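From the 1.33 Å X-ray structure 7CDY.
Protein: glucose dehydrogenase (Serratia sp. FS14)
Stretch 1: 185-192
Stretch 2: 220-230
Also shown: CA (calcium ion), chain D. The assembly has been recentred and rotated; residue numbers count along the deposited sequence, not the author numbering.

Stretch 1, residues 185-192: VWSYGHRN
Stretch 2, residues 220-230: IPLPGKNYGWP

Two chain segments without extended sheet pairing can still be held in precise register when backbone hydrogen bonds alternate with side chains laid over rings, and residues 185-192 and 220-230 of this glucose dehydrogenase illustrate the principle. The segments run in the same direction, Trp-186, Ser-187, Tyr-188 and Gly-189 lying nearest Pro-223, Gly-224, Asn-226 and Tyr-227, with CA-CA separations of 4.5 to 5.1 Å.

Pro-221 (phi/psi -76/125) opens the contact: its O accepts a hydrogen bond from Trp-186 NE1 at 3.0 Å, at the edge of an indole set by chi1 t and chi2 -99°; at Trp-186 (-95/-54) the chain turns a corner. Leu-222 (-99/149, chi1 m, chi2 t), whose CA-to-CB bond points away from stretch 1, begins a type II turn closed by Lys-225 N to Leu-222 O, 3.2 Å. Within that turn Pro-223 (-67/130) covers the indole, its CB 3.6 Å from the centroid of the six-membered ring of Trp-186 and almost on the ring normal. Gly-224 (82/0) adopts the positive phi that favours glycine, and its N donates to Trp-186 O at 2.7 Å, nearly linearly.

The CA-to-CB bond of Lys-225 (-88/152, chi1 -92°) points away, while its O receives Tyr-188 N at 3.1 Å. Asn-226 (-102/121, chi1 t) forms a single beta bridge with Tyr-188 (-137/179): the flanking bonds are the one to Lys-225 O and Tyr-227 N to Tyr-188 O, 2.8 Å. Its CB lies over the Tyr-188 ring (chi1 p, chi2 -68°), 3.9 Å from the centroid, while its OD1 accepts from Gly-228 N at 2.9 Å. The same OD1 helps explain Gly-189 (72/36), where an ideal CB would sit only 2.4 Å from it.

Tyr-227 (-90/2, chi1 m, chi2 81°) directs its CA-to-CB bond toward stretch 1. Its OH accepts from Leu-222 N at 2.8 Å, and its ring is nearly parallel to that of His-190 (-104/151, chi1 m, chi2 -70°), though slid aside, with centroids 5.2 Å apart. Ser-187 OG (-142/164, chi1 p) and His-190 NE2 share a 2.8 Å hydrogen bond. Tyr-227 O binds the calcium ion at 2.3 Å; water 1, a calcium ligand, also donates to Gly-189 O at 2.8 Å.

Gly-228 (88/-16) precedes Trp-229 (-66/135, chi1 t, chi2 -104°), whose N donates to Gly-189 O at 2.9 Å. Arg-191 (-94/-80, chi1-chi3 t, chi4 -81°) lays CD 3.4 Å from the six-membered ring centroid of Trp-229. A cis peptide leads into Pro-230.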

# COMPACT_ATOMS: atom_id res chain seq x y z
N VAL A 185 -2.75 -12.36 -11.79
CA VAL A 185 -2.29 -11.01 -12.11
C VAL A 185 -3.42 -10.17 -12.66
O VAL A 185 -4.18 -10.60 -13.55
CB VAL A 185 -1.12 -11.08 -13.11
CG1 VAL A 185 -0.81 -9.69 -13.69
CG2 VAL A 185 0.10 -11.68 -12.45
N TRP A 186 -3.51 -8.93 -12.19
CA TRP A 186 -4.37 -7.90 -12.76
C TRP A 186 -3.60 -7.03 -13.74
O TRP A 186 -4.01 -6.87 -14.89
CB TRP A 186 -4.96 -7.04 -11.63
CG TRP A 186 -5.87 -5.93 -12.08
CD1 TRP A 186 -5.56 -4.60 -12.23
CD2 TRP A 186 -7.26 -6.05 -12.42
NE1 TRP A 186 -6.66 -3.90 -12.65
CE2 TRP A 186 -7.71 -4.76 -12.77
CE3 TRP A 186 -8.15 -7.13 -12.48
CZ2 TRP A 186 -9.03 -4.53 -13.16
CZ3 TRP A 186 -9.46 -6.89 -12.86
CH2 TRP A 186 -9.89 -5.60 -13.19
N SER A 187 -2.47 -6.45 -13.31
CA SER A 187 -1.62 -5.63 -14.16
C SER A 187 -0.16 -5.89 -13.82
O SER A 187 0.16 -6.44 -12.76
CB SER A 187 -1.95 -4.14 -14.03
OG SER A 187 -1.86 -3.72 -12.67
N TYR A 188 0.73 -5.48 -14.72
CA TYR A 188 2.14 -5.80 -14.57
C TYR A 188 2.99 -4.58 -14.91
O TYR A 188 2.46 -3.51 -15.25
CB TYR A 188 2.52 -7.07 -15.35
CG TYR A 188 2.55 -6.99 -16.86
CD1 TYR A 188 1.39 -6.81 -17.60
CD2 TYR A 188 3.74 -7.16 -17.54
CE1 TYR A 188 1.43 -6.77 -18.99
CE2 TYR A 188 3.79 -7.14 -18.92
CZ TYR A 188 2.64 -6.94 -19.63
OH TYR A 188 2.69 -6.91 -21.01
N GLY A 189 4.31 -4.72 -14.80
CA GLY A 189 5.19 -3.59 -15.04
C GLY A 189 5.18 -2.53 -13.97
O GLY A 189 5.32 -1.34 -14.28
N HIS A 190 5.03 -2.94 -12.71
CA HIS A 190 5.09 -2.04 -11.56
C HIS A 190 6.43 -2.20 -10.85
O HIS A 190 7.06 -3.27 -10.90
CB HIS A 190 3.94 -2.36 -10.60
CG HIS A 190 2.59 -2.22 -11.22
ND1 HIS A 190 2.05 -1.00 -11.56
CD2 HIS A 190 1.67 -3.15 -11.61
CE1 HIS A 190 0.86 -1.17 -12.10
NE2 HIS A 190 0.61 -2.47 -12.14
N ARG A 191 6.89 -1.12 -10.21
CA ARG A 191 8.18 -1.15 -9.52
C ARG A 191 8.04 -1.49 -8.03
O ARG A 191 8.29 -2.63 -7.63
CB ARG A 191 8.95 0.16 -9.72
CG ARG A 191 10.35 0.11 -9.16
CD ARG A 191 11.10 1.41 -9.46
NE ARG A 191 12.40 1.45 -8.80
CZ ARG A 191 12.57 1.77 -7.53
NH1 ARG A 191 11.53 2.13 -6.80
NH2 ARG A 191 13.78 1.75 -7.00
N ASN A 192 7.67 -0.52 -7.18
CA ASN A 192 7.43 -0.79 -5.77
C ASN A 192 6.22 0.01 -5.31
O ASN A 192 6.35 1.17 -4.88
CB ASN A 192 8.63 -0.48 -4.89
CG ASN A 192 8.44 -1.02 -3.50
OD1 ASN A 192 7.79 -2.05 -3.33
ND2 ASN A 192 9.00 -0.35 -2.50
N ILE A 220 -3.81 4.39 -12.80
CA ILE A 220 -5.11 3.73 -12.70
C ILE A 220 -4.99 2.40 -13.43
O ILE A 220 -5.15 2.35 -14.65
CB ILE A 220 -6.26 4.59 -13.27
CG1 ILE A 220 -6.32 5.96 -12.61
CG2 ILE A 220 -7.60 3.86 -13.14
CD1 ILE A 220 -7.32 6.92 -13.28
N PRO A 221 -4.69 1.30 -12.74
CA PRO A 221 -4.28 0.08 -13.44
C PRO A 221 -5.45 -0.66 -14.07
O PRO A 221 -6.41 -1.04 -13.38
CB PRO A 221 -3.63 -0.77 -12.35
CG PRO A 221 -4.18 -0.20 -11.06
CD PRO A 221 -4.42 1.25 -11.29
N LEU A 222 -5.35 -0.91 -15.36
CA LEU A 222 -6.35 -1.62 -16.13
C LEU A 222 -5.95 -3.08 -16.33
O LEU A 222 -4.76 -3.41 -16.39
CB LEU A 222 -6.51 -0.94 -17.50
CG LEU A 222 -6.94 0.52 -17.44
CD1 LEU A 222 -6.98 1.13 -18.83
CD2 LEU A 222 -8.29 0.66 -16.74
N PRO A 223 -6.92 -3.99 -16.43
CA PRO A 223 -6.60 -5.43 -16.45
C PRO A 223 -5.83 -5.83 -17.70
O PRO A 223 -6.22 -5.49 -18.83
CB PRO A 223 -7.98 -6.11 -16.38
CG PRO A 223 -8.95 -5.07 -16.89
CD PRO A 223 -8.38 -3.75 -16.45
N GLY A 224 -4.73 -6.53 -17.50
CA GLY A 224 -3.87 -7.03 -18.57
C GLY A 224 -2.89 -5.98 -19.09
O GLY A 224 -2.16 -6.30 -19.92
N LYS A 225 -2.92 -4.78 -18.55
CA LYS A 225 -2.04 -3.68 -19.04
C LYS A 225 -0.66 -3.68 -18.35
O LYS A 225 -0.51 -4.11 -17.23
CB LYS A 225 -2.73 -2.34 -18.84
CG LYS A 225 -3.56 -1.84 -20.01
CD LYS A 225 -4.58 -2.74 -20.47
CE LYS A 225 -5.39 -2.03 -21.54
NZ LYS A 225 -6.04 -2.98 -22.45
N ASN A 226 0.28 -3.18 -19.11
CA ASN A 226 1.71 -3.07 -18.75
C ASN A 226 2.00 -1.63 -18.34
O ASN A 226 1.91 -0.79 -19.17
CB ASN A 226 2.52 -3.47 -19.99
CG ASN A 226 3.98 -3.65 -19.70
OD1 ASN A 226 4.48 -3.15 -18.73
ND2 ASN A 226 4.68 -4.31 -20.59
N TYR A 227 2.47 -1.40 -17.12
CA TYR A 227 2.79 -0.06 -16.54
C TYR A 227 4.26 0.34 -16.81
O TYR A 227 4.75 1.35 -16.40
CB TYR A 227 2.13 0.14 -15.17
CG TYR A 227 0.65 0.22 -15.40
CD1 TYR A 227 -0.11 -0.92 -15.56
CD2 TYR A 227 0.07 1.43 -15.68
CE1 TYR A 227 -1.43 -0.85 -15.96
CE2 TYR A 227 -1.25 1.51 -16.06
CZ TYR A 227 -1.99 0.37 -16.22
OH TYR A 227 -3.26 0.49 -16.67
N GLY A 228 4.93 -0.55 -17.54
CA GLY A 228 6.22 -0.30 -18.21
C GLY A 228 7.51 -0.54 -17.46
O GLY A 228 8.53 -0.60 -18.11
N TRP A 229 7.48 -0.67 -16.15
CA TRP A 229 8.77 -0.80 -15.43
C TRP A 229 9.43 -2.12 -15.83
O TRP A 229 8.76 -3.12 -15.81
CB TRP A 229 8.56 -0.75 -13.92
CG TRP A 229 9.82 -0.97 -13.12
CD1 TRP A 229 10.17 -2.11 -12.46
CD2 TRP A 229 10.94 -0.08 -13.00
NE1 TRP A 229 11.40 -1.97 -11.87
CE2 TRP A 229 11.88 -0.73 -12.17
CE3 TRP A 229 11.20 1.23 -13.41
CZ2 TRP A 229 13.09 -0.13 -11.80
CZ3 TRP A 229 12.38 1.82 -13.05
CH2 TRP A 229 13.30 1.14 -12.25
N PRO A 230 10.74 -2.19 -16.13
CA PRO A 230 11.74 -1.11 -16.19
C PRO A 230 12.04 -0.61 -17.60
O PRO A 230 13.03 0.11 -17.78
CB PRO A 230 12.99 -1.79 -15.63
CG PRO A 230 12.89 -3.18 -16.18
CD PRO A 230 11.39 -3.51 -16.21
CA CA D . 5.22 3.17 -15.06
O HOH W 1 5.01 1.34 -13.50
O HOH W 2 7.56 2.66 -14.90
O HOH W 3 5.88 4.16 -17.10
O HOH W 4 2.93 3.85 -15.65